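Local coordinates for aminodeoxyfutalosine deaminase (Deinococcus radiodurans, PDB 2IMR), which deaminates aminodeoxyfutalosine to futalosine in menaquinone biosynthesis, using one zinc ion per subunit, at residues I275-G280 / L289-V294; D310-V315 / P340-A345. All blocks are in the same frame, centred on the assembly; numbering follows the deposited sequence.

Both contacts lie on the helical outside of the amidohydrolase barrel, and their centres are about 19 Å apart. Interaction 1 is a surface contact carried by one salt bridge, Arg277 to Glu291, which ties the loop after helix 271-275 to helix 285-292. Interaction 2 is partly buried and apolar: helix 309-318 meets helix 339-344 through Ile312, two alanines and the ring of Phe342, nearer the centre of the chain. It covers more than twice the area, 221 against 90 Å². Helices 285-292 and 309-318 join the two contacts, since Asp290 OD2 forms a salt bridge with Arg314 NH1 at 2.7 Å.

Interaction 1 of 2, residues I275-G280 / L289-V294; sequences IGREPG and LDELGV
A surface salt bridge on the outside of the amidohydrolase barrel joins the loop that follows helix 271-275 to the last turn of helix 285-292: the guanidinium of Arg277 meets the carboxylate of Glu291. One oxygen takes both terminal nitrogens. Arg277 NH1 gives the shorter bond, 2.7 Å to Glu291 OE1 with an N-H...O angle of 153°, while Arg277 NH2 adds a weak one of 3.1 Å to the same atom. OE1 thus faces the guanidinium edge, and the two planar groups lie nearly coplanar, 14° apart. NH1 comes to OE1 from the anti side of the carboxylate, somewhat out of its plane. The other oxygen, OE2, is engaged by Arg287 one helical turn back, so two arginines share the acid, which probably favours its charged form. Beyond CG the Glu291 chain is extended, reaching across to an arginine that bends at chi3 (-69°) and also packs on Leu283 and Tyr288. Positive-phi glycines mark the ends of both helices: Gly276 directly precedes the arginine, and Gly293 forms a Schellman motif, in which Val294 N bonds back to Leu289 O at 3.0 Å and Gly293 N to Asp290 O at 3.1 Å.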
ATOM      1  N   ILE A 275      -4.276 -18.338 -16.344  1.00 13.69           N
ATOM      2  CA  ILE A 275      -4.955 -17.131 -16.809  1.00 15.22           C
ATOM      3  C   ILE A 275      -6.051 -17.298 -17.857  1.00 17.68           C
ATOM      4  O   ILE A 275      -6.739 -16.329 -18.200  1.00 16.92           O
ATOM      5  CB  ILE A 275      -3.925 -16.090 -17.306  1.00 15.79           C
ATOM      6  CG1 ILE A 275      -3.140 -16.636 -18.499  1.00 16.01           C
ATOM      7  CG2 ILE A 275      -2.966 -15.752 -16.173  1.00 15.61           C
ATOM      8  CD1 ILE A 275      -2.199 -15.616 -19.127  1.00 16.17           C
ATOM      9  N   GLY A 276      -6.217 -18.516 -18.363  1.00 17.39           N
ATOM     10  CA  GLY A 276      -7.273 -18.774 -19.327  1.00 20.37           C
ATOM     11  C   GLY A 276      -7.053 -18.265 -20.736  1.00 22.02           C
ATOM     12  O   GLY A 276      -8.002 -18.155 -21.516  1.00 23.18           O
ATOM     13  N   ARG A 277      -5.808 -17.951 -21.065  1.00 21.00           N
ATOM     14  CA  ARG A 277      -5.466 -17.469 -22.400  1.00 22.25           C
ATOM     15  C   ARG A 277      -3.977 -17.695 -22.592  1.00 21.88           C
ATOM     16  O   ARG A 277      -3.245 -17.879 -21.621  1.00 22.03           O
ATOM     17  CB  ARG A 277      -5.796 -15.980 -22.546  1.00 21.23           C
ATOM     18  CG  ARG A 277      -4.992 -15.067 -21.632  1.00 23.22           C
ATOM     19  CD  ARG A 277      -5.507 -13.632 -21.692  1.00 23.51           C
ATOM     20  NE  ARG A 277      -5.232 -12.992 -22.977  1.00 22.58           N
ATOM     21  CZ  ARG A 277      -5.614 -11.755 -23.289  1.00 23.96           C
ATOM     22  NH1 ARG A 277      -6.292 -11.025 -22.414  1.00 22.70           N
ATOM     23  NH2 ARG A 277      -5.302 -11.238 -24.470  1.00 23.34           N
ATOM     24  N   GLU A 278      -3.526 -17.677 -23.840  1.00 21.02           N
ATOM     25  CA  GLU A 278      -2.122 -17.899 -24.139  1.00 22.32           C
ATOM     26  C   GLU A 278      -1.256 -16.659 -23.944  1.00 23.70           C
ATOM     27  O   GLU A 278      -1.644 -15.555 -24.323  1.00 24.27           O
ATOM     28  CB  GLU A 278      -1.965 -18.381 -25.585  1.00 23.46           C
ATOM     29  CG  GLU A 278      -2.592 -19.730 -25.877  1.00 24.67           C
ATOM     30  CD  GLU A 278      -1.919 -20.856 -25.117  1.00 24.05           C
ATOM     31  OE1 GLU A 278      -0.676 -20.927 -25.142  1.00 28.20           O
ATOM     32  OE2 GLU A 278      -2.629 -21.673 -24.499  1.00 26.92           O
ATOM     33  N   PRO A 279      -0.078 -16.821 -23.323  1.00 23.65           N
ATOM     34  CA  PRO A 279       0.789 -15.657 -23.134  1.00 24.11           C
ATOM     35  C   PRO A 279       1.200 -15.217 -24.538  1.00 25.31           C
ATOM     36  O   PRO A 279       1.213 -16.033 -25.463  1.00 24.44           O
ATOM     37  CB  PRO A 279       1.969 -16.225 -22.350  1.00 22.91           C
ATOM     38  CG  PRO A 279       1.336 -17.342 -21.555  1.00 24.53           C
ATOM     39  CD  PRO A 279       0.442 -17.990 -22.594  1.00 23.87           C
ATOM     40  N   GLY A 280       1.533 -13.943 -24.697  1.00 25.33           N
ATOM     41  CA  GLY A 280       1.922 -13.444 -26.006  1.00 26.80           C
ATOM     42  C   GLY A 280       2.680 -12.134 -25.920  1.00 27.97           C
ATOM     43  O   GLY A 280       2.621 -11.453 -24.897  1.00 25.82           O
ATOM     44  N   LEU A 289      -5.677  -8.334 -16.699  1.00 18.57           N
ATOM     45  CA  LEU A 289      -6.730  -7.974 -15.747  1.00 16.95           C
ATOM     46  C   LEU A 289      -7.773  -7.046 -16.352  1.00 18.46           C
ATOM     47  O   LEU A 289      -8.963  -7.154 -16.065  1.00 16.78           O
ATOM     48  CB  LEU A 289      -6.129  -7.295 -14.514  1.00 15.74           C
ATOM     49  CG  LEU A 289      -5.271  -8.173 -13.605  1.00 15.33           C
ATOM     50  CD1 LEU A 289      -4.652  -7.314 -12.496  1.00 18.16           C
ATOM     51  CD2 LEU A 289      -6.134  -9.281 -13.020  1.00 14.19           C
ATOM     52  N   ASP A 290      -7.315  -6.118 -17.183  1.00 18.67           N
ATOM     53  CA  ASP A 290      -8.215  -5.166 -17.808  1.00 18.74           C
ATOM     54  C   ASP A 290      -9.206  -5.878 -18.730  1.00 20.11           C
ATOM     55  O   ASP A 290     -10.414  -5.644 -18.652  1.00 20.76           O
ATOM     56  CB  ASP A 290      -7.406  -4.128 -18.587  1.00 19.85           C
ATOM     57  CG  ASP A 290      -8.245  -2.937 -19.019  1.00 22.08           C
ATOM     58  OD1 ASP A 290      -9.129  -2.510 -18.241  1.00 22.21           O
ATOM     59  OD2 ASP A 290      -8.008  -2.418 -20.128  1.00 25.91           O
ATOM     60  N   GLU A 291      -8.700  -6.758 -19.588  1.00 21.11           N
ATOM     61  CA  GLU A 291      -9.571  -7.479 -20.514  1.00 23.23           C
ATOM     62  C   GLU A 291     -10.402  -8.541 -19.809  1.00 24.22           C
ATOM     63  O   GLU A 291     -11.445  -8.959 -20.317  1.00 22.77           O
ATOM     64  CB  GLU A 291      -8.752  -8.110 -21.639  1.00 23.29           C
ATOM     65  CG  GLU A 291      -7.870  -7.106 -22.357  1.00 25.58           C
ATOM     66  CD  GLU A 291      -7.327  -7.620 -23.669  1.00 25.78           C
ATOM     67  OE1 GLU A 291      -7.106  -8.843 -23.795  1.00 26.33           O
ATOM     68  OE2 GLU A 291      -7.105  -6.791 -24.575  1.00 27.65           O
ATOM     69  N   LEU A 292      -9.944  -8.973 -18.637  1.00 22.38           N
ATOM     70  CA  LEU A 292     -10.678  -9.966 -17.871  1.00 21.62           C
ATOM     71  C   LEU A 292     -11.871  -9.297 -17.206  1.00 21.08           C
ATOM     72  O   LEU A 292     -12.791  -9.971 -16.745  1.00 20.70           O
ATOM     73  CB  LEU A 292      -9.779 -10.601 -16.802  1.00 21.19           C
ATOM     74  CG  LEU A 292     -10.409 -11.709 -15.953  1.00 21.13           C
ATOM     75  CD1 LEU A 292     -10.920 -12.832 -16.850  1.00 20.15           C
ATOM     76  CD2 LEU A 292      -9.371 -12.253 -14.979  1.00 18.28           C
ATOM     77  N   GLY A 293     -11.845  -7.966 -17.158  1.00 21.45           N
ATOM     78  CA  GLY A 293     -12.934  -7.219 -16.557  1.00 21.47           C
ATOM     79  C   GLY A 293     -12.751  -6.978 -15.073  1.00 22.45           C
ATOM     80  O   GLY A 293     -13.664  -6.509 -14.395  1.00 22.75           O
ATOM     81  N   VAL A 294     -11.565  -7.299 -14.564  1.00 21.23           N
ATOM     82  CA  VAL A 294     -11.275  -7.118 -13.147  1.00 20.64           C
ATOM     83  C   VAL A 294     -11.032  -5.653 -12.774  1.00 19.82           C
ATOM     84  O   VAL A 294     -11.371  -5.234 -11.668  1.00 20.61           O
ATOM     85  CB  VAL A 294     -10.051  -7.973 -12.732  1.00 21.48           C
ATOM     86  CG1 VAL A 294      -9.669  -7.695 -11.285  1.00 23.05           C
ATOM     87  CG2 VAL A 294     -10.380  -9.445 -12.907  1.00 23.48           C
TER

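Interaction 2 of 2, residues D310-V315 / P340-A345; sequences DDIARV and PAFAAA
Ile312 lays its CG1 over one face of the Phe342 ring, 4.2 Å from the ring centroid and 21° off the normal, a CH-pi contact displaced toward the rim. The closest ring atom is Phe342 CZ, 3.9 Å from Ile312 CG1. The end of the same branch passes on to a neighbour, Ile312 CD1 resting 3.8 Å from Ala341 CB. With CG1 beside the backbone N (chi1 -66°), CG2 stands anti to that N and presses against Ala345 CB at 3.5 Å, tighter than usual for two carbons. The three partners belong to one face of the 340-345 segment, Ala341 and Ala345 being four residues apart. In the (beta/alpha)8-type barrel of this amidohydrolase, helix 309-318 follows strand 300-303, helix 339-344 comes after strand 322-324 and the short helix 326-331, and the two pack side by side outside the strands; Ile312 and Phe342 have the nearest CA atoms, 6.7 Å apart. Cut back to an alanine here, Ile312 would probably lose the CH-pi contact with Phe342 and open a gap beside the methyls of Ala341 and Ala345. Phe342 also stacks with Phe337; its side chain is about 12 Å from that of Glu243, the probable proton donor. Away from this interface, Arg314 NE reaches back one turn to Asp310 OD2 at 2.8 Å, a salt bridge entering from the carboxylate's syn side but well out of its plane.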
ATOM      1  N   ASP A 310       1.072   1.690 -22.131  1.00 21.47           N
ATOM      2  CA  ASP A 310      -0.307   1.278 -22.351  1.00 21.24           C
ATOM      3  C   ASP A 310      -0.923   0.767 -21.048  1.00 18.98           C
ATOM      4  O   ASP A 310      -2.091   1.022 -20.775  1.00 19.03           O
ATOM      5  CB  ASP A 310      -0.384   0.190 -23.421  1.00 24.51           C
ATOM      6  CG  ASP A 310      -1.812  -0.144 -23.796  1.00 31.35           C
ATOM      7  OD1 ASP A 310      -2.494   0.720 -24.392  1.00 35.03           O
ATOM      8  OD2 ASP A 310      -2.263  -1.267 -23.486  1.00 35.34           O
ATOM      9  N   ASP A 311      -0.147   0.040 -20.246  1.00 19.62           N
ATOM     10  CA  ASP A 311      -0.677  -0.452 -18.973  1.00 18.51           C
ATOM     11  C   ASP A 311      -1.118   0.750 -18.137  1.00 17.40           C
ATOM     12  O   ASP A 311      -2.200   0.753 -17.562  1.00 18.39           O
ATOM     13  CB  ASP A 311       0.375  -1.241 -18.175  1.00 16.79           C
ATOM     14  CG  ASP A 311       0.752  -2.565 -18.819  1.00 19.18           C
ATOM     15  OD1 ASP A 311      -0.076  -3.151 -19.556  1.00 17.85           O
ATOM     16  OD2 ASP A 311       1.883  -3.034 -18.566  1.00 18.66           O
ATOM     17  N   ILE A 312      -0.267   1.770 -18.070  1.00 17.54           N
ATOM     18  CA  ILE A 312      -0.578   2.966 -17.295  1.00 18.38           C
ATOM     19  C   ILE A 312      -1.871   3.620 -17.779  1.00 17.89           C
ATOM     20  O   ILE A 312      -2.692   4.047 -16.972  1.00 16.89           O
ATOM     21  CB  ILE A 312       0.597   3.976 -17.354  1.00 20.99           C
ATOM     22  CG1 ILE A 312       1.814   3.368 -16.652  1.00 21.11           C
ATOM     23  CG2 ILE A 312       0.205   5.293 -16.677  1.00 20.79           C
ATOM     24  CD1 ILE A 312       3.094   4.155 -16.816  1.00 20.95           C
ATOM     25  N   ALA A 313      -2.061   3.672 -19.095  1.00 19.14           N
ATOM     26  CA  ALA A 313      -3.270   4.257 -19.669  1.00 20.46           C
ATOM     27  C   ALA A 313      -4.502   3.456 -19.247  1.00 19.94           C
ATOM     28  O   ALA A 313      -5.548   4.028 -18.935  1.00 18.86           O
ATOM     29  CB  ALA A 313      -3.160   4.297 -21.197  1.00 21.09           C
ATOM     30  N   ARG A 314      -4.377   2.129 -19.221  1.00 21.12           N
ATOM     31  CA  ARG A 314      -5.496   1.276 -18.822  1.00 20.77           C
ATOM     32  C   ARG A 314      -5.860   1.507 -17.355  1.00 20.46           C
ATOM     33  O   ARG A 314      -7.037   1.539 -16.991  1.00 21.30           O
ATOM     34  CB  ARG A 314      -5.148  -0.204 -19.046  1.00 21.61           C
ATOM     35  CG  ARG A 314      -4.959  -0.594 -20.506  1.00 24.69           C
ATOM     36  CD  ARG A 314      -4.500  -2.043 -20.638  1.00 24.27           C
ATOM     37  NE  ARG A 314      -4.358  -2.468 -22.032  1.00 26.46           N
ATOM     38  CZ  ARG A 314      -5.365  -2.857 -22.812  1.00 25.50           C
ATOM     39  NH1 ARG A 314      -6.605  -2.882 -22.348  1.00 23.48           N
ATOM     40  NH2 ARG A 314      -5.127  -3.228 -24.061  1.00 28.41           N
ATOM     41  N   VAL A 315      -4.842   1.664 -16.516  1.00 20.93           N
ATOM     42  CA  VAL A 315      -5.051   1.902 -15.090  1.00 20.75           C
ATOM     43  C   VAL A 315      -5.752   3.238 -14.867  1.00 20.90           C
ATOM     44  O   VAL A 315      -6.684   3.342 -14.066  1.00 21.29           O
ATOM     45  CB  VAL A 315      -3.696   1.896 -14.330  1.00 20.00           C
ATOM     46  CG1 VAL A 315      -3.891   2.349 -12.889  1.00 17.03           C
ATOM     47  CG2 VAL A 315      -3.098   0.503 -14.374  1.00 18.30           C
ATOM     48  N   PRO A 340       6.800   9.304 -11.622  1.00 20.81           N
ATOM     49  CA  PRO A 340       6.495  10.426 -12.519  1.00 22.39           C
ATOM     50  C   PRO A 340       5.529  10.084 -13.656  1.00 22.37           C
ATOM     51  O   PRO A 340       4.675  10.901 -14.015  1.00 23.41           O
ATOM     52  CB  PRO A 340       7.873  10.882 -13.010  1.00 22.34           C
ATOM     53  CG  PRO A 340       8.785   9.725 -12.714  1.00 27.04           C
ATOM     54  CD  PRO A 340       8.251   9.146 -11.439  1.00 21.80           C
ATOM     55  N   ALA A 341       5.648   8.877 -14.206  1.00 22.67           N
ATOM     56  CA  ALA A 341       4.769   8.449 -15.292  1.00 21.64           C
ATOM     57  C   ALA A 341       3.331   8.295 -14.792  1.00 21.89           C
ATOM     58  O   ALA A 341       2.383   8.702 -15.462  1.00 20.32           O
ATOM     59  CB  ALA A 341       5.269   7.133 -15.883  1.00 23.33           C
ATOM     60  N   PHE A 342       3.170   7.706 -13.610  1.00 19.66           N
ATOM     61  CA  PHE A 342       1.845   7.517 -13.035  1.00 19.85           C
ATOM     62  C   PHE A 342       1.224   8.857 -12.643  1.00 19.80           C
ATOM     63  O   PHE A 342       0.024   9.077 -12.830  1.00 19.62           O
ATOM     64  CB  PHE A 342       1.926   6.592 -11.818  1.00 19.78           C
ATOM     65  CG  PHE A 342       1.894   5.125 -12.166  1.00 18.74           C
ATOM     66  CD1 PHE A 342       0.688   4.429 -12.186  1.00 21.06           C
ATOM     67  CD2 PHE A 342       3.064   4.445 -12.488  1.00 19.89           C
ATOM     68  CE1 PHE A 342       0.648   3.068 -12.524  1.00 20.00           C
ATOM     69  CE2 PHE A 342       3.036   3.087 -12.827  1.00 18.73           C
ATOM     70  CZ  PHE A 342       1.825   2.399 -12.844  1.00 18.33           C
ATOM     71  N   ALA A 343       2.046   9.749 -12.104  1.00 19.79           N
ATOM     72  CA  ALA A 343       1.576  11.068 -11.697  1.00 23.18           C
ATOM     73  C   ALA A 343       1.085  11.839 -12.922  1.00 23.43           C
ATOM     74  O   ALA A 343       0.018  12.451 -12.897  1.00 24.92           O
ATOM     75  CB  ALA A 343       2.698  11.827 -11.017  1.00 22.66           C
ATOM     76  N   ALA A 344       1.870  11.801 -13.992  1.00 25.35           N
ATOM     77  CA  ALA A 344       1.515  12.491 -15.228  1.00 26.53           C
ATOM     78  C   ALA A 344       0.205  11.949 -15.802  1.00 27.52           C
ATOM     79  O   ALA A 344      -0.575  12.694 -16.395  1.00 27.84           O
ATOM     80  CB  ALA A 344       2.637  12.345 -16.245  1.00 27.09           C
ATOM     81  N   ALA A 345      -0.043  10.654 -15.612  1.00 26.81           N
ATOM     82  CA  ALA A 345      -1.265  10.028 -16.117  1.00 25.07           C
ATOM     83  C   ALA A 345      -2.459  10.313 -15.212  1.00 23.96           C
ATOM     84  O   ALA A 345      -3.596   9.960 -15.536  1.00 23.78           O
ATOM     85  CB  ALA A 345      -1.065   8.518 -16.259  1.00 25.81           C
TER